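Local coordinates for protein glutathione S-transferase enzyme with thioredoxin-like domain (Xenorhabdus nematophila, PDB 4L8E) that binds glutathione and, as a member of the glutathione transferase family, probably catalyses glutathione-dependent conversions of small molecules, at residues I29-A34 with P80-H85; P35-Y40 with Y194-C199; T43-E48 with Y105-T110; Q126-Q131 with D190-P195. All coordinates share one frame; numbering follows the deposited sequence.

How the contacts relate
Contacts 1 and 3 lie in the thioredoxin-like domain, contact 4 in the helical domain, and contact 2 joins the two beside the bound glutathione. Contacts 2 and 4 lie nearest the middle of the chain and share Y194 and P195 on helix 188-197. Helix 37-49 serves both contact 2 and contact 3. Contact 1 is a ladder of backbone hydrogen bonds and is only partly buried, with H85 at its exposed end. Contacts 3 and 4 are buried helix packing, mostly apolar. Contact 2 is also buried, but adds an indole-amide bond and ligand contacts. D84 of contact 1 forms a salt bridge with K109, on helix 99-110 of contact 3.

Contact 1 of 4, residues I29-A34 with P80-H85; sequences IDLYYA and PAIVDH
H85 NE2 donates to D30 OD2 at 2.6 Å, a short but clearly bent bond (131° at the hydrogen). The oxygen is met nearly along its C-O axis and lies close to the imidazole plane, while the carboxylate plane is turned against the ring by 77°. This His-carboxylate bond closes one end of an antiparallel pair in the central sheet of the thioredoxin-like glutathione transferase domain. D30 and V83 form a hydrogen-bonded pair: D30 N reaches V83 O at 2.9 Å, and V83 N returns to D30 O. L31 faces I82 as a non-hydrogen-bonded pair. Y32 N then binds A81 O at 2.8 Å, and the return bond from A81 N to Y32 O is weak.

L31 holds CG opposite its backbone N (chi1 175°), which carries CD1 to I82 CG2 at 3.7 Å, on the side where helix 37-49 packs. On the other side, Y32 CE1 meets V83 CG2 at 3.9 Å, and helix 68-73 covers Y32, A81 and V83.

P80 follows a cis peptide bond, as the cis-proline of the thioredoxin-like fold does. It belongs to a glutathione pocket, and I79 O, just before it, is hydrogen-bonded to glutathione. At the far end, D84 OD2 is hydrogen-bonded to Y105 OH and salt-bridged to K109 NZ. I29 CD1 lies 3.6 Å from D84 CG.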
# COMPACT_ATOMS: atom_id res chain seq x y z
N ILE A 29 7.40 -10.08 -20.80
CA ILE A 29 6.45 -9.43 -19.84
C ILE A 29 5.27 -8.81 -20.60
O ILE A 29 5.48 -7.96 -21.49
CB ILE A 29 7.09 -8.29 -18.99
CG1 ILE A 29 8.25 -8.76 -18.07
CG2 ILE A 29 6.04 -7.60 -18.13
CD1 ILE A 29 7.89 -9.80 -17.09
N ASP A 30 4.05 -9.21 -20.25
CA ASP A 30 2.84 -8.59 -20.77
C ASP A 30 2.38 -7.59 -19.72
O ASP A 30 2.21 -7.95 -18.54
CB ASP A 30 1.73 -9.61 -21.01
CG ASP A 30 1.98 -10.52 -22.20
OD1 ASP A 30 2.44 -10.04 -23.24
OD2 ASP A 30 1.66 -11.72 -22.10
N LEU A 31 2.20 -6.33 -20.13
CA LEU A 31 1.75 -5.28 -19.23
C LEU A 31 0.35 -4.80 -19.62
O LEU A 31 0.13 -4.33 -20.73
CB LEU A 31 2.72 -4.10 -19.24
CG LEU A 31 2.32 -2.87 -18.43
CD1 LEU A 31 2.10 -3.13 -16.95
CD2 LEU A 31 3.34 -1.77 -18.65
N TYR A 32 -0.57 -4.93 -18.68
CA TYR A 32 -1.94 -4.44 -18.84
C TYR A 32 -1.97 -3.01 -18.28
O TYR A 32 -1.67 -2.77 -17.11
CB TYR A 32 -2.92 -5.42 -18.15
CG TYR A 32 -2.88 -6.73 -18.85
CD1 TYR A 32 -1.89 -7.67 -18.55
CD2 TYR A 32 -3.77 -7.02 -19.87
CE1 TYR A 32 -1.80 -8.87 -19.26
CE2 TYR A 32 -3.70 -8.21 -20.57
CZ TYR A 32 -2.72 -9.13 -20.25
OH TYR A 32 -2.65 -10.32 -20.95
N TYR A 33 -2.29 -2.06 -19.17
CA TYR A 33 -1.89 -0.67 -18.98
C TYR A 33 -2.91 0.35 -19.43
O TYR A 33 -3.60 0.15 -20.41
CB TYR A 33 -0.63 -0.45 -19.82
CG TYR A 33 -0.12 0.98 -19.97
CD1 TYR A 33 0.77 1.53 -19.04
CD2 TYR A 33 -0.46 1.75 -21.06
CE1 TYR A 33 1.27 2.82 -19.22
CE2 TYR A 33 0.03 3.04 -21.24
CZ TYR A 33 0.89 3.58 -20.30
OH TYR A 33 1.36 4.87 -20.51
N ALA A 34 -2.95 1.46 -18.70
CA ALA A 34 -3.57 2.69 -19.16
C ALA A 34 -2.61 3.82 -18.77
O ALA A 34 -1.87 3.68 -17.81
CB ALA A 34 -4.93 2.91 -18.51
N PRO A 80 -2.18 -1.18 -12.96
CA PRO A 80 -1.50 -2.14 -13.84
C PRO A 80 -1.59 -3.57 -13.34
O PRO A 80 -1.89 -3.81 -12.17
CB PRO A 80 -0.05 -1.69 -13.80
CG PRO A 80 0.09 -1.11 -12.42
CD PRO A 80 -1.21 -0.40 -12.17
N ALA A 81 -1.37 -4.50 -14.27
CA ALA A 81 -1.15 -5.89 -13.95
C ALA A 81 -0.15 -6.36 -14.96
O ALA A 81 -0.03 -5.76 -16.03
CB ALA A 81 -2.47 -6.69 -14.06
N ILE A 82 0.63 -7.38 -14.59
CA ILE A 82 1.51 -8.03 -15.55
C ILE A 82 1.31 -9.52 -15.55
O ILE A 82 0.78 -10.11 -14.61
CB ILE A 82 3.03 -7.76 -15.32
CG1 ILE A 82 3.50 -8.36 -14.00
CG2 ILE A 82 3.34 -6.28 -15.43
CD1 ILE A 82 5.04 -8.44 -13.88
N VAL A 83 1.70 -10.13 -16.66
CA VAL A 83 1.91 -11.56 -16.74
C VAL A 83 3.35 -11.77 -17.19
O VAL A 83 3.81 -11.24 -18.22
CB VAL A 83 0.92 -12.22 -17.69
CG1 VAL A 83 1.19 -13.72 -17.80
CG2 VAL A 83 -0.50 -11.94 -17.20
N ASP A 84 4.11 -12.50 -16.38
CA ASP A 84 5.47 -12.87 -16.70
C ASP A 84 5.44 -14.31 -17.20
O ASP A 84 5.21 -15.26 -16.42
CB ASP A 84 6.35 -12.78 -15.45
CG ASP A 84 7.81 -13.12 -15.72
OD1 ASP A 84 8.19 -13.43 -16.87
OD2 ASP A 84 8.60 -13.05 -14.76
N HIS A 85 5.64 -14.46 -18.50
CA HIS A 85 5.67 -15.77 -19.12
C HIS A 85 7.00 -16.51 -19.00
O HIS A 85 7.09 -17.65 -19.42
CB HIS A 85 5.30 -15.66 -20.60
CG HIS A 85 3.91 -15.18 -20.82
ND1 HIS A 85 2.82 -16.02 -20.77
CD2 HIS A 85 3.42 -13.94 -21.06
CE1 HIS A 85 1.72 -15.31 -20.96
NE2 HIS A 85 2.06 -14.05 -21.13

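Contact 2 of 4, residues P35-Y40 with Y194-C199; sequences PTPNGY and YPWAKC. With GSH (glutathione), chain D; GSH (glutathione), chain B; GSH (glutathione), chain C.
N38 holds CG opposite its carbonyl carbon (chi1 -63°), and W196 does the same (chi1 -82°), which brings the amide to the indole. W196 NE1 donates to N38 OD1 at 3.0 Å in an almost straight bond. The acceptor lies in the indole plane, but the N-H arrives from above the amide plane, not on a lone pair. This is the domain interface of the glutathione transferase fold: helix 37-49 of the thioredoxin-like domain meets helix 188-197 of the helical domain.

P37, the first residue of helix 37-49, packs on helix 188-197. Its CB sits over the five-membered ring of W196, 3.6 Å from the centroid and 13° off the normal, a CH-pi contact. P37 O lies 3.2 Å from P195 CB.

Three bound glutathiones lie beside the interface. N38 ND2 donates to O31 of the chain B molecule at 2.9 Å, so one amide serves both protein and ligand. K41 also bonds N38 OD1. T36 caps the helix, its OG1 accepting from G39 N at 3.3 Å. P37 CD lies 3.6 Å from N3 of the chain D glutathione, and CG1 of that ligand meets the edge of the Y40 ring at CE2, 3.7 Å away.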
# COMPACT_ATOMS: atom_id res chain seq x y z
N PRO A 35 -2.63 4.92 -19.53
CA PRO A 35 -1.75 6.05 -19.27
C PRO A 35 -2.26 6.89 -18.10
O PRO A 35 -2.90 7.93 -18.28
CB PRO A 35 -1.81 6.84 -20.57
CG PRO A 35 -3.17 6.53 -21.12
CD PRO A 35 -3.37 5.08 -20.79
N THR A 36 -1.95 6.39 -16.92
CA THR A 36 -2.38 6.96 -15.65
C THR A 36 -1.19 6.87 -14.70
O THR A 36 -0.25 6.16 -14.97
CB THR A 36 -3.47 6.09 -15.04
OG1 THR A 36 -2.93 4.79 -14.79
CG2 THR A 36 -4.67 5.96 -15.95
N PRO A 37 -1.25 7.57 -13.56
CA PRO A 37 -0.08 7.49 -12.66
C PRO A 37 0.39 6.07 -12.33
O PRO A 37 1.60 5.80 -12.33
CB PRO A 37 -0.60 8.24 -11.42
CG PRO A 37 -1.50 9.30 -12.04
CD PRO A 37 -2.26 8.50 -13.06
N ASN A 38 -0.54 5.16 -12.05
CA ASN A 38 -0.18 3.81 -11.67
C ASN A 38 0.36 2.99 -12.84
O ASN A 38 1.21 2.14 -12.63
CB ASN A 38 -1.33 3.15 -10.96
CG ASN A 38 -1.66 3.86 -9.67
OD1 ASN A 38 -0.76 4.19 -8.88
ND2 ASN A 38 -2.92 4.12 -9.46
N GLY A 39 -0.13 3.26 -14.05
CA GLY A 39 0.43 2.62 -15.22
C GLY A 39 1.86 3.07 -15.51
O GLY A 39 2.73 2.26 -15.85
N TYR A 40 2.11 4.37 -15.35
CA TYR A 40 3.43 4.93 -15.64
C TYR A 40 4.49 4.42 -14.67
O TYR A 40 5.66 4.33 -15.01
CB TYR A 40 3.43 6.45 -15.61
CG TYR A 40 2.82 7.08 -16.83
CD1 TYR A 40 3.40 6.93 -18.09
CD2 TYR A 40 1.68 7.85 -16.73
CE1 TYR A 40 2.82 7.53 -19.20
CE2 TYR A 40 1.10 8.42 -17.83
CZ TYR A 40 1.68 8.27 -19.05
OH TYR A 40 1.07 8.88 -20.14
N TYR A 194 6.86 9.32 -8.27
CA TYR A 194 6.95 10.32 -9.32
C TYR A 194 5.67 10.56 -10.14
O TYR A 194 5.29 11.69 -10.37
CB TYR A 194 8.16 10.06 -10.24
CG TYR A 194 8.26 11.04 -11.38
CD1 TYR A 194 8.87 12.28 -11.21
CD2 TYR A 194 7.73 10.74 -12.61
CE1 TYR A 194 8.97 13.19 -12.24
CE2 TYR A 194 7.82 11.66 -13.66
CZ TYR A 194 8.44 12.87 -13.47
OH TYR A 194 8.53 13.74 -14.52
N PRO A 195 5.02 9.50 -10.63
CA PRO A 195 3.87 9.75 -11.49
C PRO A 195 2.72 10.46 -10.78
O PRO A 195 1.94 11.13 -11.47
CB PRO A 195 3.46 8.34 -11.94
CG PRO A 195 4.72 7.53 -11.81
CD PRO A 195 5.38 8.07 -10.59
N TRP A 196 2.67 10.33 -9.47
CA TRP A 196 1.68 11.03 -8.66
C TRP A 196 2.10 12.46 -8.35
O TRP A 196 1.32 13.39 -8.50
CB TRP A 196 1.41 10.25 -7.37
CG TRP A 196 0.42 9.13 -7.60
CD1 TRP A 196 0.70 7.79 -7.80
CD2 TRP A 196 -0.99 9.26 -7.72
NE1 TRP A 196 -0.46 7.10 -8.02
CE2 TRP A 196 -1.52 7.97 -7.97
CE3 TRP A 196 -1.88 10.34 -7.64
CZ2 TRP A 196 -2.87 7.75 -8.14
CZ3 TRP A 196 -3.20 10.12 -7.82
CH2 TRP A 196 -3.70 8.82 -8.04
N ALA A 197 3.36 12.63 -7.96
CA ALA A 197 3.87 13.98 -7.68
C ALA A 197 3.89 14.88 -8.93
O ALA A 197 3.74 16.09 -8.81
CB ALA A 197 5.25 13.90 -7.07
N LYS A 198 4.08 14.28 -10.12
CA LYS A 198 4.08 14.97 -11.40
C LYS A 198 2.75 15.65 -11.65
O LYS A 198 2.65 16.62 -12.42
CB LYS A 198 4.41 13.97 -12.54
CG LYS A 198 3.88 14.33 -13.92
CD LYS A 198 4.67 13.64 -15.03
CE LYS A 198 4.21 14.10 -16.43
NZ LYS A 198 2.73 13.97 -16.60
N CYS A 199 1.72 15.16 -10.97
CA CYS A 199 0.37 15.65 -11.13
C CYS A 199 -0.02 16.71 -10.10
O CYS A 199 -1.20 17.02 -9.95
CB CYS A 199 -0.62 14.50 -11.08
SG CYS A 199 -0.49 13.35 -12.49
CG1 GSH D . -1.71 10.82 -17.69
CD1 GSH D . -1.73 11.10 -16.19
OE1 GSH D . -0.79 10.75 -15.49
N2 GSH D . -2.91 11.81 -15.66
CA2 GSH D . -3.10 12.14 -14.28
C2 GSH D . -4.32 11.39 -13.78
O2 GSH D . -4.76 11.66 -12.65
CB2 GSH D . -3.27 13.62 -14.08
SG2 GSH D . -1.68 14.42 -14.14
N3 GSH D . -4.97 10.36 -14.58
CA3 GSH D . -6.12 9.63 -14.05
C3 GSH D . -7.37 10.44 -13.93
O31 GSH D . -8.31 10.00 -13.22
O32 GSH D . -7.51 11.53 -14.54
N1 GSH B . -13.10 4.05 -9.56
CA1 GSH B . -12.07 5.01 -9.43
C1 GSH B . -12.57 6.16 -8.60
O11 GSH B . -13.81 6.41 -8.56
O12 GSH B . -11.74 6.88 -7.97
CB1 GSH B . -11.70 5.50 -10.78
CG1 GSH B . -10.61 6.55 -10.75
CD1 GSH B . -9.24 5.94 -10.53
OE1 GSH B . -9.02 4.78 -10.81
N2 GSH B . -8.21 6.78 -9.94
CA2 GSH B . -6.90 6.27 -9.70
C2 GSH B . -6.65 6.33 -8.21
O2 GSH B . -7.12 7.22 -7.47
CB2 GSH B . -5.86 7.08 -10.40
SG2 GSH B . -6.00 6.90 -12.18
N3 GSH B . -5.86 5.31 -7.60
CA3 GSH B . -5.63 5.38 -6.18
C3 GSH B . -4.34 4.73 -5.86
O31 GSH B . -3.42 4.73 -6.72
O32 GSH B . -4.20 4.19 -4.73
N1 GSH C . -3.38 0.27 -5.55
CA1 GSH C . -3.45 0.09 -7.00
C1 GSH C . -2.06 -0.00 -7.57
O11 GSH C . -1.83 -0.68 -8.62
O12 GSH C . -1.07 0.58 -6.98
CB1 GSH C . -4.22 1.22 -7.63
CG1 GSH C . -4.45 1.01 -9.11
CD1 GSH C . -5.47 1.99 -9.66
OE1 GSH C . -6.04 2.83 -8.97
N2 GSH C . -5.76 1.87 -11.05
CA2 GSH C . -6.69 2.71 -11.72
C2 GSH C . -7.72 1.81 -12.35
O2 GSH C . -7.45 0.77 -13.00
CB2 GSH C . -6.06 3.51 -12.81
SG2 GSH C . -4.73 4.50 -12.18
N3 GSH C . -9.08 2.17 -12.15
CA3 GSH C . -10.11 1.34 -12.75
C3 GSH C . -11.31 1.29 -11.88
O31 GSH C . -12.36 0.81 -12.38
O32 GSH C . -11.27 1.72 -10.69

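Contact 3 of 4, residues T43-E48 with Y105-T110; sequences TLFLEE and YLANKT
L106 makes the closest approach, with its CB 3.5 Å from F45 CE1. The phenyl ring meets this carbon obliquely, neither flat nor edge-on. F45 reaches it because its CG stands opposite the backbone N (chi1 -178°), which carries the ring from helix 37-49 across to helix 99-110. The leucine has a second contact, where L106 CD1 meets L46 CD2 at 4.1 Å. These two side chains cross at about a right angle.

A107 comes next. Its backbone N lies 3.7 Å from F45 CZ, and its CB is 4.3 Å from F45 CE2, so the small side chain lets the ring come close to the helix backbone. I188, at the start of helix 188-197, touches both F45 and A107.

The two helices run almost parallel, with a 12° angle between their axes, and the segment axes come no closer than 11.3 Å. They are the pair that lies on one face of the sheet in the thioredoxin-like domain of glutathione transferases. L46 also touches L31 on strand 30-33, which ties the packing down to the sheet.

One turn after L106, T110 closes the row. Its OG1 lies in the plane of the F45 ring, at the edge, 3.7 Å from CZ. T110 OG1 donates to L106 O at 2.8 Å. T110 N reaches L106 O at 3.0 Å from the opposite face of the carbonyl plane. L106 O is thus gripped twice. The hydroxyl oxygen in turn takes a bond from R112 N, which fixes it beside the phenyl edge.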
# COMPACT_ATOMS: atom_id res chain seq x y z
N THR A 43 5.83 1.32 -16.56
CA THR A 43 6.62 1.63 -17.77
C THR A 43 7.90 2.41 -17.43
O THR A 43 8.91 2.22 -18.09
CB THR A 43 5.81 2.36 -18.84
OG1 THR A 43 5.27 3.55 -18.28
CG2 THR A 43 4.70 1.46 -19.36
N LEU A 44 7.88 3.23 -16.40
CA LEU A 44 9.14 3.84 -15.93
C LEU A 44 10.17 2.77 -15.57
O LEU A 44 11.32 2.85 -16.02
CB LEU A 44 8.91 4.75 -14.71
CG LEU A 44 8.26 6.11 -14.95
CD1 LEU A 44 7.95 6.79 -13.59
CD2 LEU A 44 9.10 7.06 -15.82
N PHE A 45 9.75 1.80 -14.76
CA PHE A 45 10.64 0.73 -14.34
C PHE A 45 11.16 -0.02 -15.57
O PHE A 45 12.34 -0.21 -15.72
CB PHE A 45 9.98 -0.24 -13.37
CG PHE A 45 10.91 -1.30 -12.91
CD1 PHE A 45 11.14 -2.42 -13.71
CD2 PHE A 45 11.60 -1.18 -11.74
CE1 PHE A 45 12.04 -3.38 -13.31
CE2 PHE A 45 12.49 -2.13 -11.36
CZ PHE A 45 12.72 -3.24 -12.15
N LEU A 46 10.26 -0.43 -16.46
CA LEU A 46 10.65 -1.27 -17.60
C LEU A 46 11.58 -0.51 -18.55
O LEU A 46 12.51 -1.08 -19.14
CB LEU A 46 9.39 -1.78 -18.33
CG LEU A 46 8.59 -2.79 -17.49
CD1 LEU A 46 7.20 -2.97 -18.08
CD2 LEU A 46 9.31 -4.12 -17.39
N GLU A 47 11.31 0.77 -18.74
CA GLU A 47 12.16 1.60 -19.58
C GLU A 47 13.56 1.85 -18.97
O GLU A 47 14.55 1.93 -19.70
CB GLU A 47 11.48 2.93 -19.89
CG GLU A 47 10.26 2.80 -20.83
CD GLU A 47 10.60 2.33 -22.24
OE1 GLU A 47 11.70 2.62 -22.75
OE2 GLU A 47 9.71 1.70 -22.87
N GLU A 48 13.62 1.97 -17.65
CA GLU A 48 14.91 2.08 -16.95
C GLU A 48 15.77 0.83 -17.14
O GLU A 48 16.98 0.92 -17.38
CB GLU A 48 14.71 2.33 -15.45
CG GLU A 48 14.12 3.67 -15.09
CD GLU A 48 15.11 4.84 -15.18
OE1 GLU A 48 16.31 4.66 -15.53
OE2 GLU A 48 14.66 5.98 -14.90
N TYR A 105 8.38 -7.31 -7.39
CA TYR A 105 8.68 -8.53 -8.14
C TYR A 105 9.72 -8.28 -9.23
O TYR A 105 10.65 -9.07 -9.40
CB TYR A 105 7.39 -9.07 -8.76
CG TYR A 105 7.59 -10.24 -9.68
CD1 TYR A 105 7.56 -11.53 -9.20
CD2 TYR A 105 7.78 -10.06 -11.05
CE1 TYR A 105 7.73 -12.61 -10.04
CE2 TYR A 105 7.94 -11.14 -11.90
CZ TYR A 105 7.91 -12.43 -11.40
OH TYR A 105 8.06 -13.53 -12.21
N LEU A 106 9.55 -7.18 -9.98
CA LEU A 106 10.47 -6.87 -11.07
C LEU A 106 11.85 -6.45 -10.55
O LEU A 106 12.87 -6.78 -11.15
CB LEU A 106 9.89 -5.78 -11.98
CG LEU A 106 8.69 -6.23 -12.83
CD1 LEU A 106 8.14 -5.05 -13.60
CD2 LEU A 106 9.07 -7.35 -13.74
N ALA A 107 11.86 -5.70 -9.46
CA ALA A 107 13.14 -5.29 -8.85
C ALA A 107 13.90 -6.52 -8.39
O ALA A 107 15.11 -6.62 -8.59
CB ALA A 107 12.89 -4.31 -7.72
N ASN A 108 13.20 -7.51 -7.82
CA ASN A 108 13.84 -8.75 -7.38
C ASN A 108 14.32 -9.59 -8.54
O ASN A 108 15.42 -10.13 -8.52
CB ASN A 108 12.90 -9.59 -6.51
CG ASN A 108 12.70 -9.01 -5.13
OD1 ASN A 108 13.49 -8.19 -4.68
ND2 ASN A 108 11.64 -9.44 -4.44
N LYS A 109 13.51 -9.67 -9.59
CA LYS A 109 13.86 -10.46 -10.77
C LYS A 109 15.09 -9.92 -11.49
O LYS A 109 15.98 -10.67 -11.87
CB LYS A 109 12.68 -10.51 -11.73
CG LYS A 109 12.94 -11.47 -12.88
CD LYS A 109 11.71 -11.71 -13.73
CE LYS A 109 11.98 -12.91 -14.66
NZ LYS A 109 11.13 -12.87 -15.83
N THR A 110 15.18 -8.60 -11.61
CA THR A 110 16.26 -7.95 -12.37
C THR A 110 17.46 -7.56 -11.51
O THR A 110 18.53 -7.32 -12.05
CB THR A 110 15.77 -6.67 -13.02
OG1 THR A 110 15.37 -5.75 -11.99
CG2 THR A 110 14.59 -6.95 -13.97

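Contact 4 of 4, residues Q126-Q131 with D190-P195; sequences QWLFWQ and DIAVYP
Helices 118-145 and 188-197 lie side by side in the helical domain of the glutathione transferase fold. Their segment axes cross at 27° and approach to 8.9 Å. The CB of A192 points toward the other helix. L128 CD1 touches A192 CB at 3.7 Å, and Q131 OE1 lies 3.5 Å from the same methyl.

Q131 carries much of the contact. Its CG extends opposite the backbone N (chi1 -170°), then the chain bends at the next bond (chi2 -76°), which lays the amide over A192. Q131 CD comes to 3.4 Å from A192 O, but Q131 NE2 stays 3.7 Å from that oxygen and makes no bond with it. A192 O is buried here without a polar partner. The kink at P195 probably explains this: W196 N, which would be the usual helical partner of A192 O, makes no bond to the turn before. Q131 OE1 is bonded to K41 on helix 37-49.

V193 packs along the aliphatic part of Q131. V193 CG2 lies 3.6 Å from Q131 CG, the two side chains sliding past each other in opposite directions. The same methyl meets the edge of the W130 indole, 4.1 Å from CZ3.

The surroundings are crowded. W130 packs on helix 154-175, V193 reaches W216 on helix 211-221, and I191 and P195 touch L44 on helix 37-49. On the far side of helix 118-145, F129 stacks on F129 of the second subunit.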
# COMPACT_ATOMS: atom_id res chain seq x y z
N GLN A 126 9.96 0.89 2.88
CA GLN A 126 9.09 1.68 3.73
C GLN A 126 8.43 2.79 2.92
O GLN A 126 7.23 3.04 3.01
CB GLN A 126 9.95 2.26 4.87
CG GLN A 126 9.40 3.38 5.64
CD GLN A 126 10.50 3.90 6.56
OE1 GLN A 126 11.35 4.71 6.17
NE2 GLN A 126 10.54 3.37 7.75
N TRP A 127 9.22 3.46 2.10
CA TRP A 127 8.70 4.56 1.30
C TRP A 127 7.84 4.09 0.13
O TRP A 127 6.89 4.78 -0.25
CB TRP A 127 9.85 5.50 0.87
CG TRP A 127 10.35 6.30 2.01
CD1 TRP A 127 11.52 6.12 2.68
CD2 TRP A 127 9.67 7.38 2.68
NE1 TRP A 127 11.62 7.03 3.72
CE2 TRP A 127 10.49 7.82 3.73
CE3 TRP A 127 8.45 8.04 2.46
CZ2 TRP A 127 10.14 8.88 4.57
CZ3 TRP A 127 8.11 9.09 3.30
CH2 TRP A 127 8.95 9.49 4.34
N LEU A 128 8.16 2.94 -0.47
CA LEU A 128 7.23 2.31 -1.42
C LEU A 128 5.86 2.07 -0.79
O LEU A 128 4.82 2.40 -1.39
CB LEU A 128 7.83 1.00 -1.94
CG LEU A 128 6.94 0.17 -2.87
CD1 LEU A 128 6.65 0.93 -4.16
CD2 LEU A 128 7.57 -1.17 -3.17
N PHE A 129 5.84 1.42 0.37
CA PHE A 129 4.59 1.20 1.06
C PHE A 129 3.87 2.51 1.38
O PHE A 129 2.63 2.60 1.27
CB PHE A 129 4.79 0.32 2.31
CG PHE A 129 4.82 -1.15 2.02
CD1 PHE A 129 3.63 -1.87 1.95
CD2 PHE A 129 6.02 -1.83 1.84
CE1 PHE A 129 3.62 -3.25 1.70
CE2 PHE A 129 6.04 -3.19 1.59
CZ PHE A 129 4.83 -3.91 1.52
N TRP A 130 4.62 3.53 1.79
CA TRP A 130 4.04 4.84 2.12
C TRP A 130 3.32 5.40 0.88
O TRP A 130 2.20 5.92 0.98
CB TRP A 130 5.09 5.83 2.59
CG TRP A 130 4.62 7.24 2.72
CD1 TRP A 130 3.97 7.80 3.77
CD2 TRP A 130 4.76 8.28 1.74
NE1 TRP A 130 3.71 9.13 3.53
CE2 TRP A 130 4.21 9.45 2.29
CE3 TRP A 130 5.34 8.34 0.48
CZ2 TRP A 130 4.19 10.66 1.60
CZ3 TRP A 130 5.32 9.55 -0.20
CH2 TRP A 130 4.75 10.69 0.35
N GLN A 131 3.95 5.22 -0.28
CA GLN A 131 3.33 5.68 -1.54
C GLN A 131 2.04 4.94 -1.84
O GLN A 131 1.02 5.57 -2.14
CB GLN A 131 4.28 5.55 -2.73
CG GLN A 131 3.78 6.22 -3.99
CD GLN A 131 2.69 5.44 -4.69
OE1 GLN A 131 2.81 4.23 -4.87
NE2 GLN A 131 1.62 6.14 -5.12
N ASP A 190 11.07 5.95 -5.51
CA ASP A 190 10.96 7.16 -6.32
C ASP A 190 10.07 6.93 -7.55
O ASP A 190 9.26 7.80 -7.93
CB ASP A 190 12.33 7.60 -6.80
CG ASP A 190 13.30 7.82 -5.68
OD1 ASP A 190 13.27 8.92 -5.04
OD2 ASP A 190 14.12 6.90 -5.45
N ILE A 191 10.24 5.78 -8.18
CA ILE A 191 9.44 5.43 -9.36
C ILE A 191 7.95 5.39 -9.00
O ILE A 191 7.10 5.82 -9.78
CB ILE A 191 9.91 4.08 -9.96
CG1 ILE A 191 11.32 4.22 -10.54
CG2 ILE A 191 8.86 3.53 -10.91
CD1 ILE A 191 11.98 2.88 -10.85
N ALA A 192 7.63 4.89 -7.81
CA ALA A 192 6.24 4.83 -7.36
C ALA A 192 5.65 6.23 -7.12
O ALA A 192 4.47 6.48 -7.44
CB ALA A 192 6.12 3.98 -6.11
N VAL A 193 6.44 7.12 -6.56
CA VAL A 193 5.98 8.45 -6.18
C VAL A 193 5.90 9.41 -7.37
O VAL A 193 4.96 10.20 -7.50
CB VAL A 193 6.86 9.05 -5.08
CG1 VAL A 193 6.47 10.50 -4.75
CG2 VAL A 193 6.72 8.21 -3.79
N TYR A 194 6.86 9.32 -8.27
CA TYR A 194 6.95 10.32 -9.32
C TYR A 194 5.67 10.56 -10.14
O TYR A 194 5.29 11.69 -10.37
CB TYR A 194 8.16 10.06 -10.24
CG TYR A 194 8.26 11.04 -11.38
CD1 TYR A 194 8.87 12.28 -11.21
CD2 TYR A 194 7.73 10.74 -12.61
CE1 TYR A 194 8.97 13.19 -12.24
CE2 TYR A 194 7.82 11.66 -13.66
CZ TYR A 194 8.44 12.87 -13.47
OH TYR A 194 8.53 13.74 -14.52
N PRO A 195 5.02 9.50 -10.63
CA PRO A 195 3.87 9.75 -11.49
C PRO A 195 2.72 10.46 -10.78
O PRO A 195 1.94 11.13 -11.47
CB PRO A 195 3.46 8.34 -11.94
CG PRO A 195 4.72 7.53 -11.81
CD PRO A 195 5.38 8.07 -10.59